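Local coordinates for protein putative methylthioribose-1-phosphate isomerase (Pyrococcus horikoshii OT3, PDB 6A34) that probably interconverts methylthioribose 1-phosphate and methylthioribulose 1-phosphate, an isomerisation step in the methionine salvage pathway, at residues K40-K43 against V44-A48; K78-T81 against K82-L86; A146-R149 against M150-G154. All coordinates share one frame; numbering follows the deposited sequence.

Contact 1: residues K40-K43 against V44-A48; sequences KFSK and VEEVA
Lys43 and Val47 are joined through the backbone just after strand 38-41 has ended at Phe41: Val47 N donates to Lys43 O at 3.3 Å, an i to i+4 bond at the start of helix 44-52. This is a strand-to-helix turn with Lys43 at the N-cap position, and Glu46, three residues further on, turns its side chain back over the start of the helix to bind the amides of the turn. CG of Glu46 lies beside its own backbone N (chi1 -66°) and the chain beyond is extended, which carries the carboxylate to those amides. There OE1 takes the hydrogen of Ser42 N at 2.8 Å, a nearly straight bond met close to the C-O axis. A second, weak bond comes from Lys43 N, so one oxygen gathers two successive amides. With an alanine here, the amide of Ser42 would probably lose its acceptor and the turn would be freer to shift against the helix.

The flanks of Glu46 are lined by carbon. CD1 of Phe41 packs on Glu46 CB at 3.8 Å, the ring plane lying 67° from the carboxylate, while Glu46 O sits over one ring face, offset toward the rim. Phe41 CB also meets Val47 CG2 at 4.0 Å. Strand 23-27 backs this apolar patch, with Met26 against Phe41 and Val24 against Val47, and Leu96 of helix 82-97 touches Val47 too. On the solvent side the extended Lys43 chain runs across the carboxylate. Its NZ stays 4.4 Å from Glu46 OE2, beyond a salt bridge, and it is the CE methylene that comes closer to OE2, at 3.5 Å.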
ATOM      1  N   LYS A  40      15.256  29.551   6.777  1.00 46.41           N
ATOM      2  CA  LYS A  40      15.875  30.421   7.792  1.00 50.78           C
ATOM      3  C   LYS A  40      14.778  31.313   8.380  1.00 48.64           C
ATOM      4  O   LYS A  40      14.139  32.058   7.648  1.00 50.57           O
ATOM      5  CB  LYS A  40      16.958  31.277   7.138  1.00 56.93           C
ATOM      6  CG  LYS A  40      17.787  32.155   8.070  1.00 63.52           C
ATOM      7  CD  LYS A  40      19.160  32.459   7.486  1.00 68.55           C
ATOM      8  CE  LYS A  40      20.070  33.265   8.391  1.00 71.01           C
ATOM      9  NZ  LYS A  40      19.864  34.720   8.223  1.00 74.19           N
ATOM     10  N   PHE A  41      14.516  31.163   9.681  1.00 45.25           N
ATOM     11  CA  PHE A  41      13.433  31.832  10.357  1.00 45.16           C
ATOM     12  C   PHE A  41      13.998  32.688  11.493  1.00 47.95           C
ATOM     13  O   PHE A  41      14.715  32.171  12.341  1.00 46.75           O
ATOM     14  CB  PHE A  41      12.418  30.823  10.900  1.00 46.45           C
ATOM     15  CG  PHE A  41      11.776  29.945   9.852  1.00 52.49           C
ATOM     16  CD1 PHE A  41      11.096  30.502   8.777  1.00 54.80           C
ATOM     17  CD2 PHE A  41      11.861  28.566   9.931  1.00 51.78           C
ATOM     18  CE1 PHE A  41      10.508  29.702   7.807  1.00 52.91           C
ATOM     19  CE2 PHE A  41      11.288  27.767   8.955  1.00 56.60           C
ATOM     20  CZ  PHE A  41      10.595  28.337   7.907  1.00 56.20           C
ATOM     21  N   SER A  42      13.587  33.966  11.518  1.00 48.94           N
ATOM     22  CA  SER A  42      14.179  35.015  12.347  1.00 53.25           C
ATOM     23  C   SER A  42      13.168  35.634  13.325  1.00 51.34           C
ATOM     24  O   SER A  42      13.553  36.468  14.113  1.00 44.07           O
ATOM     25  CB  SER A  42      14.784  36.066  11.457  1.00 57.50           C
ATOM     26  OG  SER A  42      15.639  35.450  10.492  1.00 64.96           O
ATOM     27  N   LYS A  43      11.901  35.196  13.299  1.00 50.48           N
ATOM     28  CA  LYS A  43      10.853  35.699  14.221  1.00 51.48           C
ATOM     29  C   LYS A  43      10.056  34.519  14.778  1.00 46.80           C
ATOM     30  O   LYS A  43       9.933  33.493  14.103  1.00 43.85           O
ATOM     31  CB  LYS A  43       9.883  36.639  13.499  1.00 59.22           C
ATOM     32  CG  LYS A  43      10.543  37.721  12.650  1.00 69.43           C
ATOM     33  CD  LYS A  43       9.578  38.484  11.754  1.00 78.52           C
ATOM     34  CE  LYS A  43      10.250  38.974  10.484  1.00 87.66           C
ATOM     35  NZ  LYS A  43       9.557  40.146   9.901  1.00 89.41           N
ATOM     36  N   VAL A  44       9.473  34.674  15.977  1.00 45.35           N
ATOM     37  CA  VAL A  44       8.859  33.507  16.612  1.00 53.05           C
ATOM     38  C   VAL A  44       7.613  33.110  15.807  1.00 51.32           C
ATOM     39  O   VAL A  44       7.323  31.908  15.713  1.00 46.90           O
ATOM     40  CB  VAL A  44       8.597  33.635  18.132  1.00 46.61           C
ATOM     41  CG1 VAL A  44       9.458  34.682  18.796  1.00 47.23           C
ATOM     42  CG2 VAL A  44       7.144  33.830  18.482  1.00 49.23           C
ATOM     43  N   GLU A  45       6.955  34.103  15.183  1.00 52.51           N
ATOM     44  CA  GLU A  45       5.750  33.912  14.339  1.00 57.26           C
ATOM     45  C   GLU A  45       6.067  32.996  13.154  1.00 51.02           C
ATOM     46  O   GLU A  45       5.291  32.111  12.862  1.00 48.66           O
ATOM     47  CB  GLU A  45       5.216  35.226  13.761  1.00 65.17           C
ATOM     48  CG  GLU A  45       4.605  36.158  14.792  1.00 71.99           C
ATOM     49  CD  GLU A  45       5.595  36.944  15.643  1.00 80.33           C
ATOM     50  OE1 GLU A  45       6.791  37.077  15.241  1.00 65.19           O
ATOM     51  OE2 GLU A  45       5.171  37.416  16.722  1.00 92.56           O
ATOM     52  N   GLU A  46       7.205  33.242  12.491  1.00 46.65           N
ATOM     53  CA  GLU A  46       7.721  32.413  11.385  1.00 48.20           C
ATOM     54  C   GLU A  46       7.955  30.950  11.826  1.00 48.34           C
ATOM     55  O   GLU A  46       7.703  30.043  11.049  1.00 45.99           O
ATOM     56  CB  GLU A  46       9.025  32.985  10.816  1.00 51.73           C
ATOM     57  CG  GLU A  46       8.881  34.335  10.125  1.00 52.24           C
ATOM     58  CD  GLU A  46      10.189  34.944   9.618  1.00 60.43           C
ATOM     59  OE1 GLU A  46      11.276  34.459  10.016  1.00 53.80           O
ATOM     60  OE2 GLU A  46      10.126  35.917   8.822  1.00 63.87           O
ATOM     61  N   VAL A  47       8.490  30.735  13.037  1.00 44.59           N
ATOM     62  CA  VAL A  47       8.754  29.394  13.596  1.00 45.40           C
ATOM     63  C   VAL A  47       7.410  28.708  13.889  1.00 49.23           C
ATOM     64  O   VAL A  47       7.221  27.530  13.609  1.00 46.71           O
ATOM     65  CB  VAL A  47       9.615  29.485  14.880  1.00 43.92           C
ATOM     66  CG1 VAL A  47       9.689  28.181  15.653  1.00 43.66           C
ATOM     67  CG2 VAL A  47      11.014  30.003  14.598  1.00 41.89           C
ATOM     68  N   ALA A  48       6.480  29.459  14.488  1.00 49.35           N
ATOM     69  CA  ALA A  48       5.166  28.925  14.835  1.00 50.81           C
ATOM     70  C   ALA A  48       4.461  28.451  13.555  1.00 47.35           C
ATOM     71  O   ALA A  48       3.970  27.334  13.486  1.00 43.10           O
ATOM     72  CB  ALA A  48       4.350  29.964  15.590  1.00 48.73           C
TER

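Contact 2: residues K78-T81 against K82-L86; sequences KAKT and KEEFL
A local capping contact, formed by Thr81 and Lys80 with Glu84, starts helix 82-97 where the loop after helix 59-76 turns into it, at the surface and about 35 Å from the centre of the chain to the centre of the contact. Thr81 is the N-cap residue. Its OG1 lies between its own backbone N and carbonyl carbon (chi1 71°), the position from which it faces into the first turn, and it accepts from Glu84 N at 2.9 Å. The bond is nearly straight. From the same residue, Thr81 O accepts from Phe85 N at 3.0 Å, a backbone bond of the first turn.

Glu84 answers with its side chain. Extended beyond CG, it runs back along the loop until OE2 receives Lys80 N at 3.0 Å, the amide approaching from above the carboxylate plane (53° out of it). Threonine at the N-cap with glutamate three residues on is the pairing found in capping boxes, but the reciprocal bond to the amide of Thr81 is not made; Glu84 takes the preceding amide, Lys80 N, instead. The aliphatic part of Lys80 covers the same carboxylate: its CG comes to 3.3 Å from Glu84 OE1, and the opposite charge on NZ remains 5.6 Å from that oxygen.

On the inner side Ala79 CB rests on Phe85 CB at 3.7 Å and reaches the edge of the phenyl ring near its plane. The ring itself points away, into the layer between helices, where Tyr73 of helix 59-76 and Leu125, Ile128 and Ile132 of helix 125-157 meet it. Lys82, on the first turn, sends NZ to Ser121 O and Asp123 O.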
ATOM      1  N   LYS A  78      13.070  42.940  22.438  1.00 39.73           N
ATOM      2  CA  LYS A  78      13.386  44.333  22.564  1.00 45.75           C
ATOM      3  C   LYS A  78      13.044  44.843  23.968  1.00 43.56           C
ATOM      4  O   LYS A  78      13.093  46.038  24.176  1.00 42.59           O
ATOM      5  CB  LYS A  78      12.614  45.110  21.496  1.00 55.66           C
ATOM      6  CG  LYS A  78      12.930  44.715  20.055  1.00 59.91           C
ATOM      7  CD  LYS A  78      14.275  45.206  19.576  1.00 64.63           C
ATOM      8  CE  LYS A  78      14.785  44.505  18.329  1.00 76.13           C
ATOM      9  NZ  LYS A  78      15.931  43.607  18.628  1.00 79.80           N
ATOM     10  N   ALA A  79      12.766  43.936  24.919  1.00 38.65           N
ATOM     11  CA  ALA A  79      12.322  44.292  26.261  1.00 40.18           C
ATOM     12  C   ALA A  79      13.386  45.105  27.017  1.00 43.08           C
ATOM     13  O   ALA A  79      14.545  44.731  27.062  1.00 39.86           O
ATOM     14  CB  ALA A  79      11.999  43.044  27.045  1.00 40.34           C
ATOM     15  N   LYS A  80      12.940  46.153  27.712  1.00 45.50           N
ATOM     16  CA  LYS A  80      13.834  47.009  28.478  1.00 50.12           C
ATOM     17  C   LYS A  80      13.700  46.747  29.984  1.00 45.21           C
ATOM     18  O   LYS A  80      14.439  47.325  30.764  1.00 42.62           O
ATOM     19  CB  LYS A  80      13.572  48.483  28.152  1.00 62.21           C
ATOM     20  CG  LYS A  80      12.170  49.008  28.430  1.00 69.75           C
ATOM     21  CD  LYS A  80      11.944  50.432  27.908  1.00 80.93           C
ATOM     22  CE  LYS A  80      11.708  50.521  26.409  1.00 82.93           C
ATOM     23  NZ  LYS A  80      11.724  51.926  25.925  1.00 86.29           N
ATOM     24  N   THR A  81      12.761  45.886  30.395  1.00 38.79           N
ATOM     25  CA  THR A  81      12.703  45.451  31.767  1.00 40.01           C
ATOM     26  C   THR A  81      12.508  43.937  31.795  1.00 36.77           C
ATOM     27  O   THR A  81      12.028  43.352  30.837  1.00 35.77           O
ATOM     28  CB  THR A  81      11.567  46.124  32.546  1.00 41.39           C
ATOM     29  OG1 THR A  81      10.385  45.538  32.015  1.00 45.68           O
ATOM     30  CG2 THR A  81      11.510  47.637  32.436  1.00 41.09           C
ATOM     31  N   LYS A  82      12.807  43.344  32.943  1.00 39.54           N
ATOM     32  CA  LYS A  82      12.495  41.939  33.234  1.00 43.28           C
ATOM     33  C   LYS A  82      10.995  41.686  33.090  1.00 43.16           C
ATOM     34  O   LYS A  82      10.615  40.695  32.481  1.00 50.32           O
ATOM     35  CB  LYS A  82      12.950  41.536  34.638  1.00 41.15           C
ATOM     36  CG  LYS A  82      12.785  40.051  34.926  1.00 43.65           C
ATOM     37  CD  LYS A  82      13.128  39.667  36.331  1.00 42.56           C
ATOM     38  CE  LYS A  82      14.600  39.814  36.640  1.00 43.30           C
ATOM     39  NZ  LYS A  82      14.901  39.297  37.998  1.00 43.04           N
ATOM     40  N   GLU A  83      10.160  42.586  33.627  1.00 47.50           N
ATOM     41  CA  GLU A  83       8.691  42.443  33.556  1.00 50.46           C
ATOM     42  C   GLU A  83       8.254  42.355  32.086  1.00 46.28           C
ATOM     43  O   GLU A  83       7.588  41.414  31.702  1.00 42.09           O
ATOM     44  CB  GLU A  83       7.957  43.582  34.281  1.00 57.10           C
ATOM     45  CG  GLU A  83       6.446  43.376  34.388  1.00 65.94           C
ATOM     46  CD  GLU A  83       5.660  44.389  35.227  1.00 79.11           C
ATOM     47  OE1 GLU A  83       5.083  43.979  36.265  1.00 85.13           O
ATOM     48  OE2 GLU A  83       5.598  45.584  34.839  1.00 73.75           O
ATOM     49  N   GLU A  84       8.627  43.344  31.264  1.00 48.99           N
ATOM     50  CA  GLU A  84       8.346  43.309  29.806  1.00 50.74           C
ATOM     51  C   GLU A  84       8.818  41.984  29.186  1.00 46.34           C
ATOM     52  O   GLU A  84       8.143  41.448  28.314  1.00 48.81           O
ATOM     53  CB  GLU A  84       9.077  44.412  29.043  1.00 54.59           C
ATOM     54  CG  GLU A  84       8.398  45.760  29.075  1.00 58.42           C
ATOM     55  CD  GLU A  84       9.199  46.864  28.402  1.00 58.51           C
ATOM     56  OE1 GLU A  84       9.034  48.015  28.829  1.00 57.96           O
ATOM     57  OE2 GLU A  84       9.992  46.567  27.462  1.00 53.90           O
ATOM     58  N   PHE A  85       9.984  41.481  29.625  1.00 38.03           N
ATOM     59  CA  PHE A  85      10.607  40.377  28.955  1.00 41.73           C
ATOM     60  C   PHE A  85       9.786  39.112  29.216  1.00 41.65           C
ATOM     61  O   PHE A  85       9.509  38.363  28.288  1.00 38.62           O
ATOM     62  CB  PHE A  85      12.063  40.183  29.387  1.00 40.27           C
ATOM     63  CG  PHE A  85      12.657  38.931  28.801  1.00 37.13           C
ATOM     64  CD1 PHE A  85      13.077  38.906  27.482  1.00 39.02           C
ATOM     65  CD2 PHE A  85      12.683  37.751  29.525  1.00 36.54           C
ATOM     66  CE1 PHE A  85      13.594  37.745  26.929  1.00 38.72           C
ATOM     67  CE2 PHE A  85      13.190  36.593  28.967  1.00 36.11           C
ATOM     68  CZ  PHE A  85      13.644  36.587  27.672  1.00 36.01           C
ATOM     69  N   LEU A  86       9.437  38.913  30.494  1.00 42.19           N
ATOM     70  CA  LEU A  86       8.651  37.795  30.943  1.00 44.67           C
ATOM     71  C   LEU A  86       7.248  37.840  30.330  1.00 43.70           C
ATOM     72  O   LEU A  86       6.733  36.796  29.979  1.00 47.23           O
ATOM     73  CB  LEU A  86       8.583  37.781  32.472  1.00 41.90           C
ATOM     74  CG  LEU A  86       9.888  37.400  33.165  1.00 46.71           C
ATOM     75  CD1 LEU A  86       9.713  37.355  34.690  1.00 40.86           C
ATOM     76  CD2 LEU A  86      10.422  36.078  32.613  1.00 44.76           C
TER

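Contact 3: residues A146-R149 against M150-G154; sequences ANLR and MGHYG
His152 and Leu148 lie side by side on helix 125-157, pointing the same way, and the imidazole is turned edge-on to the backbone behind it. With CG beside its own backbone N (chi1 -68°), the ring brings ND1 to Leu148 O at 2.7 Å, with that oxygen in the ring plane: a side-chain-to-backbone bond to the carbonyl four residues back, within a buried helix. Leu148 CD2 flanks the ring at CE1, 4.1 Å away.

Met150 and Asn147 also run alongside each other. The methyl CE of Met150 touches Asn147 OD1 at 3.2 Å and packs on Ala146 CB. Asn147 and Arg149 tie the helix to its surroundings, ND2 of Asn147 binding His176 O and NH2 of Arg149 forming a salt bridge with Asp337. Arg149 bends at chi3, laying its guanidinium over Ala146, whose CA sits 3.7 Å above the plane, offset toward the rim. Tyr153 slants across the next turn, CD2 3.2 Å from Arg149 O.

Met150 N to Ala146 O and Tyr153 N to Arg149 O are ordinary i to i+4 helix bonds. The bond from His152 N to Leu148 O is weak at 3.3 Å. Because ND1 donates to the same carbonyl, it must carry a proton, and the ring's rotation is thereby likely to be fixed against the helix.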
ATOM      1  N   ALA A 146      20.269  10.508  22.417  1.00 36.05           N
ATOM      2  CA  ALA A 146      19.403   9.341  22.571  1.00 33.37           C
ATOM      3  C   ALA A 146      19.490   8.510  21.290  1.00 31.89           C
ATOM      4  O   ALA A 146      19.610   7.305  21.331  1.00 35.55           O
ATOM      5  CB  ALA A 146      17.990   9.770  22.865  1.00 35.29           C
ATOM      6  N   ASN A 147      19.495   9.187  20.144  1.00 32.86           N
ATOM      7  CA  ASN A 147      19.504   8.533  18.849  1.00 33.10           C
ATOM      8  C   ASN A 147      20.846   7.835  18.634  1.00 36.44           C
ATOM      9  O   ASN A 147      20.888   6.711  18.107  1.00 35.52           O
ATOM     10  CB  ASN A 147      19.159   9.503  17.722  1.00 33.25           C
ATOM     11  CG  ASN A 147      17.740  10.000  17.847  1.00 34.87           C
ATOM     12  OD1 ASN A 147      16.914   9.354  18.501  1.00 34.98           O
ATOM     13  ND2 ASN A 147      17.448  11.121  17.209  1.00 32.23           N
ATOM     14  N   LEU A 148      21.931   8.472  19.080  1.00 37.34           N
ATOM     15  CA  LEU A 148      23.234   7.872  18.933  1.00 36.05           C
ATOM     16  C   LEU A 148      23.299   6.526  19.675  1.00 33.00           C
ATOM     17  O   LEU A 148      23.780   5.536  19.140  1.00 32.67           O
ATOM     18  CB  LEU A 148      24.286   8.832  19.469  1.00 39.09           C
ATOM     19  CG  LEU A 148      24.888   9.777  18.450  1.00 42.54           C
ATOM     20  CD1 LEU A 148      25.797  10.788  19.157  1.00 48.61           C
ATOM     21  CD2 LEU A 148      25.658   9.008  17.394  1.00 42.93           C
ATOM     22  N   ARG A 149      22.806   6.507  20.907  1.00 35.47           N
ATOM     23  CA  ARG A 149      22.793   5.309  21.730  1.00 37.24           C
ATOM     24  C   ARG A 149      21.910   4.231  21.083  1.00 38.04           C
ATOM     25  O   ARG A 149      22.349   3.080  20.936  1.00 37.51           O
ATOM     26  CB  ARG A 149      22.314   5.644  23.144  1.00 39.41           C
ATOM     27  CG  ARG A 149      23.310   6.456  23.971  1.00 39.48           C
ATOM     28  CD  ARG A 149      22.889   6.668  25.410  1.00 39.60           C
ATOM     29  NE  ARG A 149      21.544   7.215  25.595  1.00 45.16           N
ATOM     30  CZ  ARG A 149      21.265   8.501  25.799  1.00 48.21           C
ATOM     31  NH1 ARG A 149      22.214   9.406  25.621  1.00 45.49           N
ATOM     32  NH2 ARG A 149      20.052   8.866  26.196  1.00 40.97           N
ATOM     33  N   MET A 150      20.679   4.595  20.702  1.00 32.92           N
ATOM     34  CA  MET A 150      19.755   3.642  20.061  1.00 35.75           C
ATOM     35  C   MET A 150      20.442   2.960  18.871  1.00 34.81           C
ATOM     36  O   MET A 150      20.314   1.784  18.693  1.00 39.39           O
ATOM     37  CB  MET A 150      18.509   4.345  19.519  1.00 37.68           C
ATOM     38  CG  MET A 150      17.324   4.329  20.435  1.00 41.18           C
ATOM     39  SD  MET A 150      16.045   5.406  19.705  1.00 41.76           S
ATOM     40  CE  MET A 150      16.311   6.941  20.590  1.00 42.33           C
ATOM     41  N   GLY A 151      21.126   3.742  18.034  1.00 36.05           N
ATOM     42  CA  GLY A 151      21.729   3.244  16.808  1.00 35.98           C
ATOM     43  C   GLY A 151      22.732   2.144  17.096  1.00 40.06           C
ATOM     44  O   GLY A 151      22.751   1.114  16.407  1.00 36.27           O
ATOM     45  N   HIS A 152      23.591   2.391  18.096  1.00 38.19           N
ATOM     46  CA  HIS A 152      24.673   1.464  18.451  1.00 36.98           C
ATOM     47  C   HIS A 152      24.085   0.231  19.143  1.00 34.44           C
ATOM     48  O   HIS A 152      24.534  -0.886  18.852  1.00 35.59           O
ATOM     49  CB  HIS A 152      25.774   2.143  19.296  1.00 35.55           C
ATOM     50  CG  HIS A 152      26.555   3.160  18.537  1.00 36.10           C
ATOM     51  ND1 HIS A 152      26.097   4.448  18.346  1.00 35.73           N
ATOM     52  CD2 HIS A 152      27.715   3.070  17.852  1.00 38.07           C
ATOM     53  CE1 HIS A 152      26.968   5.117  17.600  1.00 38.48           C
ATOM     54  NE2 HIS A 152      27.961   4.294  17.275  1.00 36.52           N
ATOM     55  N   TYR A 153      23.097   0.420  20.030  1.00 34.24           N
ATOM     56  CA  TYR A 153      22.413  -0.734  20.679  1.00 36.29           C
ATOM     57  C   TYR A 153      21.712  -1.608  19.637  1.00 34.50           C
ATOM     58  O   TYR A 153      21.870  -2.807  19.653  1.00 35.94           O
ATOM     59  CB  TYR A 153      21.359  -0.298  21.684  1.00 35.28           C
ATOM     60  CG  TYR A 153      21.913   0.121  23.018  1.00 38.56           C
ATOM     61  CD1 TYR A 153      22.669  -0.759  23.774  1.00 39.10           C
ATOM     62  CD2 TYR A 153      21.623   1.368  23.553  1.00 38.38           C
ATOM     63  CE1 TYR A 153      23.154  -0.402  25.019  1.00 40.40           C
ATOM     64  CE2 TYR A 153      22.120   1.749  24.784  1.00 39.64           C
ATOM     65  CZ  TYR A 153      22.888   0.860  25.514  1.00 38.83           C
ATOM     66  OH  TYR A 153      23.353   1.197  26.737  1.00 43.63           O
ATOM     67  N   GLY A 154      21.013  -0.966  18.691  1.00 35.29           N
ATOM     68  CA  GLY A 154      20.292  -1.680  17.642  1.00 34.77           C
ATOM     69  C   GLY A 154      21.234  -2.390  16.691  1.00 35.12           C
ATOM     70  O   GLY A 154      20.955  -3.491  16.257  1.00 31.58           O
TER

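In the fold
Contacts 1 and 2 are both helix starts, and both use a glutamate side chain to accept from backbone NH groups of the turn before the helix, two in contact 1 (one weakly) and one in contact 2. Contact 1 follows a strand, is partly buried and has a lysine at the N-cap position; contact 2 follows a loop at the surface and adds a threonine hydroxyl as cap. Helix 82-97, which begins in contact 2, packs further along on Val47 and Ala48 of contact 1. Contact 3 is the buried one, inside helix 125-157, whose earlier part covers Phe85 of contact 2; there a histidine ring nitrogen donates to a backbone carbonyl, the reverse of the glutamates, where the side chain accepts and the backbone donates.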